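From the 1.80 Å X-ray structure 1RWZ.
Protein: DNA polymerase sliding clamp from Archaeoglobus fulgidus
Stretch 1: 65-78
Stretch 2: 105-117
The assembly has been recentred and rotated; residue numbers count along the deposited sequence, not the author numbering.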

# COMPACT_ATOMS: atom_id res chain seq x y z
N LYS A 65 -20.15 12.36 -33.40
CA LYS A 65 -21.03 11.33 -32.88
C LYS A 65 -21.12 11.32 -31.36
O LYS A 65 -20.16 11.63 -30.67
N THR A 66 -22.30 10.95 -30.87
CA THR A 66 -22.54 10.86 -29.44
C THR A 66 -22.82 9.40 -29.11
O THR A 66 -23.62 8.76 -29.78
N ILE A 67 -22.15 8.87 -28.09
CA ILE A 67 -22.37 7.49 -27.69
C ILE A 67 -22.73 7.44 -26.21
O ILE A 67 -22.40 8.36 -25.45
N GLY A 68 -23.45 6.40 -25.81
CA GLY A 68 -23.83 6.23 -24.42
C GLY A 68 -22.90 5.19 -23.83
O GLY A 68 -22.78 4.09 -24.37
N VAL A 69 -22.25 5.51 -22.72
CA VAL A 69 -21.30 4.58 -22.12
C VAL A 69 -21.54 4.22 -20.66
O VAL A 69 -21.89 5.08 -19.84
N ASP A 70 -21.37 2.94 -20.34
CA ASP A 70 -21.51 2.46 -18.98
C ASP A 70 -20.16 2.81 -18.35
O ASP A 70 -19.16 2.12 -18.57
N MET A 71 -20.13 3.89 -17.57
CA MET A 71 -18.90 4.32 -16.94
C MET A 71 -18.33 3.38 -15.88
O MET A 71 -17.12 3.33 -15.70
N ASP A 72 -19.19 2.65 -15.18
CA ASP A 72 -18.68 1.72 -14.18
C ASP A 72 -17.83 0.66 -14.87
O ASP A 72 -16.76 0.29 -14.38
N ARG A 73 -18.29 0.18 -16.03
CA ARG A 73 -17.55 -0.83 -16.78
C ARG A 73 -16.22 -0.32 -17.32
O ARG A 73 -15.19 -0.97 -17.14
N ILE A 74 -16.24 0.83 -17.99
CA ILE A 74 -15.01 1.38 -18.54
C ILE A 74 -14.02 1.63 -17.41
O ILE A 74 -12.82 1.42 -17.57
N PHE A 75 -14.53 2.07 -16.26
CA PHE A 75 -13.66 2.33 -15.13
C PHE A 75 -13.04 1.02 -14.64
O PHE A 75 -11.85 0.96 -14.35
N ASP A 76 -13.86 -0.02 -14.56
CA ASP A 76 -13.37 -1.31 -14.11
C ASP A 76 -12.29 -1.82 -15.07
O ASP A 76 -11.22 -2.23 -14.63
N ILE A 77 -12.57 -1.75 -16.36
CA ILE A 77 -11.62 -2.19 -17.38
C ILE A 77 -10.35 -1.33 -17.39
O ILE A 77 -9.25 -1.83 -17.63
N SER A 78 -10.51 -0.03 -17.13
CA SER A 78 -9.37 0.88 -17.13
C SER A 78 -8.35 0.52 -16.05
O SER A 78 -7.19 0.92 -16.12
N GLU A 105 -8.03 -6.66 -26.57
CA GLU A 105 -9.11 -5.93 -27.21
C GLU A 105 -10.37 -6.21 -26.41
O GLU A 105 -10.83 -7.35 -26.32
N TYR A 106 -10.92 -5.15 -25.82
CA TYR A 106 -12.14 -5.22 -25.02
C TYR A 106 -13.28 -4.68 -25.88
O TYR A 106 -13.11 -3.69 -26.59
N LYS A 107 -14.42 -5.36 -25.84
CA LYS A 107 -15.59 -4.92 -26.59
C LYS A 107 -16.72 -4.75 -25.60
O LYS A 107 -17.03 -5.68 -24.85
N VAL A 108 -17.33 -3.57 -25.56
CA VAL A 108 -18.44 -3.36 -24.64
C VAL A 108 -19.63 -2.81 -25.39
O VAL A 108 -19.49 -2.01 -26.31
N ALA A 109 -20.82 -3.28 -25.01
CA ALA A 109 -22.04 -2.82 -25.65
C ALA A 109 -22.30 -1.38 -25.23
O ALA A 109 -22.20 -1.04 -24.05
N LEU A 110 -22.62 -0.54 -26.20
CA LEU A 110 -22.91 0.86 -25.92
C LEU A 110 -24.35 0.97 -25.43
O LEU A 110 -25.16 0.05 -25.61
N ILE A 111 -24.67 2.09 -24.80
CA ILE A 111 -26.00 2.34 -24.28
C ILE A 111 -26.69 3.36 -25.17
O ILE A 111 -26.05 4.27 -25.69
N ASP A 112 -28.00 3.21 -25.36
CA ASP A 112 -28.73 4.16 -26.18
C ASP A 112 -28.67 5.50 -25.45
O ASP A 112 -29.13 5.62 -24.32
N PRO A 113 -28.07 6.52 -26.09
CA PRO A 113 -27.93 7.85 -25.49
C PRO A 113 -29.23 8.38 -24.87
O PRO A 113 -29.21 9.04 -23.83
N SER A 114 -30.35 8.08 -25.52
CA SER A 114 -31.65 8.53 -25.05
C SER A 114 -32.05 7.91 -23.71
O SER A 114 -32.78 8.52 -22.93
N ALA A 115 -31.58 6.70 -23.46
CA ALA A 115 -31.89 6.00 -22.22
C ALA A 115 -31.14 6.62 -21.05
O ALA A 115 -31.44 6.35 -19.88
N ILE A 116 -30.15 7.46 -21.36
CA ILE A 116 -29.36 8.12 -20.34
C ILE A 116 -30.00 9.45 -19.95
O ILE A 116 -30.64 10.10 -20.78
N ARG A 117 -29.84 9.84 -18.70
CA ARG A 117 -30.41 11.09 -18.21
C ARG A 117 -30.11 12.25 -19.14
O ARG A 117 -28.97 12.43 -19.57

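Strand 105-109 and the following loop pack against strand 65-70 and the helix from Met71, which runs nearly antiparallel to strand 105-109 (169°). Tyr106 (chi1 t) points toward the helix and lays one ring face under Ile77 (m, m): Ile77 CG1 sits 3.5 Å from the Tyr106 ring centroid, a CH-pi contact, while Ile74 CD1 meets the ring edge at Tyr106 CE2 (4.2 Å). Lys107 lies out of reach, in keeping with the alternation of a strand, and Val108 (p) again points in, its CG1 4.1 Å from Ile74 CD1 and its CG2 3.9 Å from Arg73 CD. That arginine is held by Asp70 (t), whose OD1 caps the helix by accepting from Arg73 N (3.1 Å) and whose OD2 forms a salt bridge with Arg73 NE (3.5 Å). A water bridges Ala109 O and Asp70 N, 2.9 Å from each. Leu110 (m, t) leaves sideways, but its end turns in, CD1 reaching Ile67 CG2 (4.0 Å) and CD2 Val69 CG2 (4.2 Å). Ile111 N donates to Gly68 O (2.8 Å, nearly straight); a second water links Gly68 N and Ile111 O, 2.8 Å from each. Ile111 CD1 (m, t) packs on Asp70 CB (4.0 Å). Pro113 CG approaches Gly68 N (3.8 Å), and Ile116 CD1 (m, t) Gly68 CA (3.5 Å); a CB on Gly68 would clash with Ile116 CD1 and Ile111 O.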

# COMPACT_ATOMS: atom_id res chain seq x y z
CB LYS A 65 -20.56 9.96 -33.37
CG LYS A 65 -21.43 8.80 -32.91
CD LYS A 65 -20.77 7.46 -33.19
CE LYS A 65 -20.52 7.25 -34.68
NZ LYS A 65 -19.79 5.97 -34.94
CB THR A 66 -23.76 11.69 -29.02
OG1 THR A 66 -23.54 13.07 -29.36
CG2 THR A 66 -23.99 11.58 -27.51
CB ILE A 67 -21.12 6.60 -27.93
CG1 ILE A 67 -19.92 7.16 -27.16
CG2 ILE A 67 -20.82 6.51 -29.42
CD1 ILE A 67 -18.70 6.25 -27.19
CB VAL A 69 -19.86 5.15 -22.24
CG1 VAL A 69 -18.85 4.14 -21.74
CG2 VAL A 69 -19.57 5.53 -23.68
CB ASP A 70 -21.69 0.94 -18.96
CG ASP A 70 -21.89 0.39 -17.56
OD1 ASP A 70 -21.27 0.92 -16.61
OD2 ASP A 70 -22.66 -0.58 -17.41
CB MET A 71 -19.07 5.73 -16.37
CG MET A 71 -19.42 6.77 -17.42
SD MET A 71 -18.27 6.80 -18.82
CE MET A 71 -16.83 7.49 -18.04
CB ASP A 72 -19.82 1.03 -13.42
CG ASP A 72 -20.59 1.98 -12.51
OD1 ASP A 72 -19.96 2.86 -11.89
OD2 ASP A 72 -21.82 1.82 -12.42
CB ARG A 73 -18.40 -1.36 -17.94
CG ARG A 73 -19.55 -2.24 -17.52
CD ARG A 73 -20.24 -2.85 -18.73
NE ARG A 73 -21.36 -3.71 -18.36
CZ ARG A 73 -21.24 -4.84 -17.68
NH1 ARG A 73 -20.05 -5.27 -17.29
NH2 ARG A 73 -22.32 -5.55 -17.38
CB ILE A 74 -15.27 2.71 -19.30
CG1 ILE A 74 -16.20 2.47 -20.49
CG2 ILE A 74 -13.94 3.30 -19.79
CD1 ILE A 74 -15.67 1.46 -21.49
CB PHE A 75 -14.44 2.98 -13.98
CG PHE A 75 -13.59 3.31 -12.79
CD1 PHE A 75 -12.44 4.08 -12.93
CD2 PHE A 75 -13.94 2.86 -11.52
CE1 PHE A 75 -11.65 4.40 -11.83
CE2 PHE A 75 -13.16 3.18 -10.41
CZ PHE A 75 -12.01 3.95 -10.57
CB ASP A 76 -14.53 -2.31 -14.03
CG ASP A 76 -14.15 -3.59 -13.32
OD1 ASP A 76 -13.39 -3.52 -12.33
OD2 ASP A 76 -14.62 -4.67 -13.74
CB ILE A 77 -12.25 -2.15 -18.79
CG1 ILE A 77 -13.42 -3.13 -18.87
CG2 ILE A 77 -11.21 -2.49 -19.85
CD1 ILE A 77 -13.04 -4.58 -18.66
CB SER A 78 -9.83 2.33 -16.92
OG SER A 78 -10.29 2.53 -15.59
CB GLU A 105 -9.33 -6.38 -28.66
CG GLU A 105 -10.50 -5.65 -29.32
CD GLU A 105 -10.70 -6.03 -30.78
OE1 GLU A 105 -9.77 -5.81 -31.58
OE2 GLU A 105 -11.78 -6.54 -31.12
CB TYR A 106 -11.97 -4.36 -23.76
CG TYR A 106 -13.23 -4.15 -22.94
CD1 TYR A 106 -13.83 -5.20 -22.25
CD2 TYR A 106 -13.81 -2.88 -22.83
CE1 TYR A 106 -14.97 -5.00 -21.48
CE2 TYR A 106 -14.95 -2.67 -22.06
CZ TYR A 106 -15.53 -3.73 -21.39
OH TYR A 106 -16.65 -3.53 -20.61
CB LYS A 107 -16.01 -5.96 -27.63
CG LYS A 107 -15.09 -6.11 -28.83
CD LYS A 107 -15.67 -7.13 -29.80
CE LYS A 107 -14.84 -7.24 -31.06
NZ LYS A 107 -15.42 -8.24 -32.00
CB VAL A 108 -18.07 -2.39 -23.49
CG1 VAL A 108 -17.72 -1.03 -24.04
CG2 VAL A 108 -19.23 -2.30 -22.50
CB ALA A 109 -23.21 -3.71 -25.25
CB LEU A 110 -22.71 1.70 -27.18
CG LEU A 110 -21.25 1.85 -27.61
CD1 LEU A 110 -21.17 2.56 -28.95
CD2 LEU A 110 -20.49 2.63 -26.54
CB ILE A 111 -25.95 2.92 -22.85
CG1 ILE A 111 -25.20 1.96 -21.93
CG2 ILE A 111 -27.36 3.18 -22.33
CD1 ILE A 111 -24.97 2.52 -20.54
CB ASP A 112 -30.19 3.70 -26.34
CG ASP A 112 -31.05 4.73 -27.05
OD1 ASP A 112 -30.56 5.34 -28.03
OD2 ASP A 112 -32.21 4.92 -26.63
CB PRO A 113 -27.46 8.70 -26.66
CG PRO A 113 -26.65 7.74 -27.46
CD PRO A 113 -27.52 6.50 -27.45
CB SER A 114 -32.72 8.21 -26.10
OG SER A 114 -32.39 8.79 -27.35
CB ALA A 115 -31.53 4.53 -22.35
CB ILE A 116 -27.92 8.38 -20.85
CG1 ILE A 116 -27.25 7.05 -21.20
CG2 ILE A 116 -27.11 9.12 -19.79
CD1 ILE A 116 -25.83 7.19 -21.71
CB ARG A 117 -29.88 11.41 -16.81
CG ARG A 117 -30.28 12.79 -16.33
CD ARG A 117 -29.80 13.06 -14.91
NE ARG A 117 -30.09 14.44 -14.52
CZ ARG A 117 -29.88 14.93 -13.30
NH1 ARG A 117 -29.37 14.15 -12.35
NH2 ARG A 117 -30.17 16.20 -13.04
O HOH W 1 -24.32 4.69 -27.91
O HOH W 2 -20.90 1.07 -22.56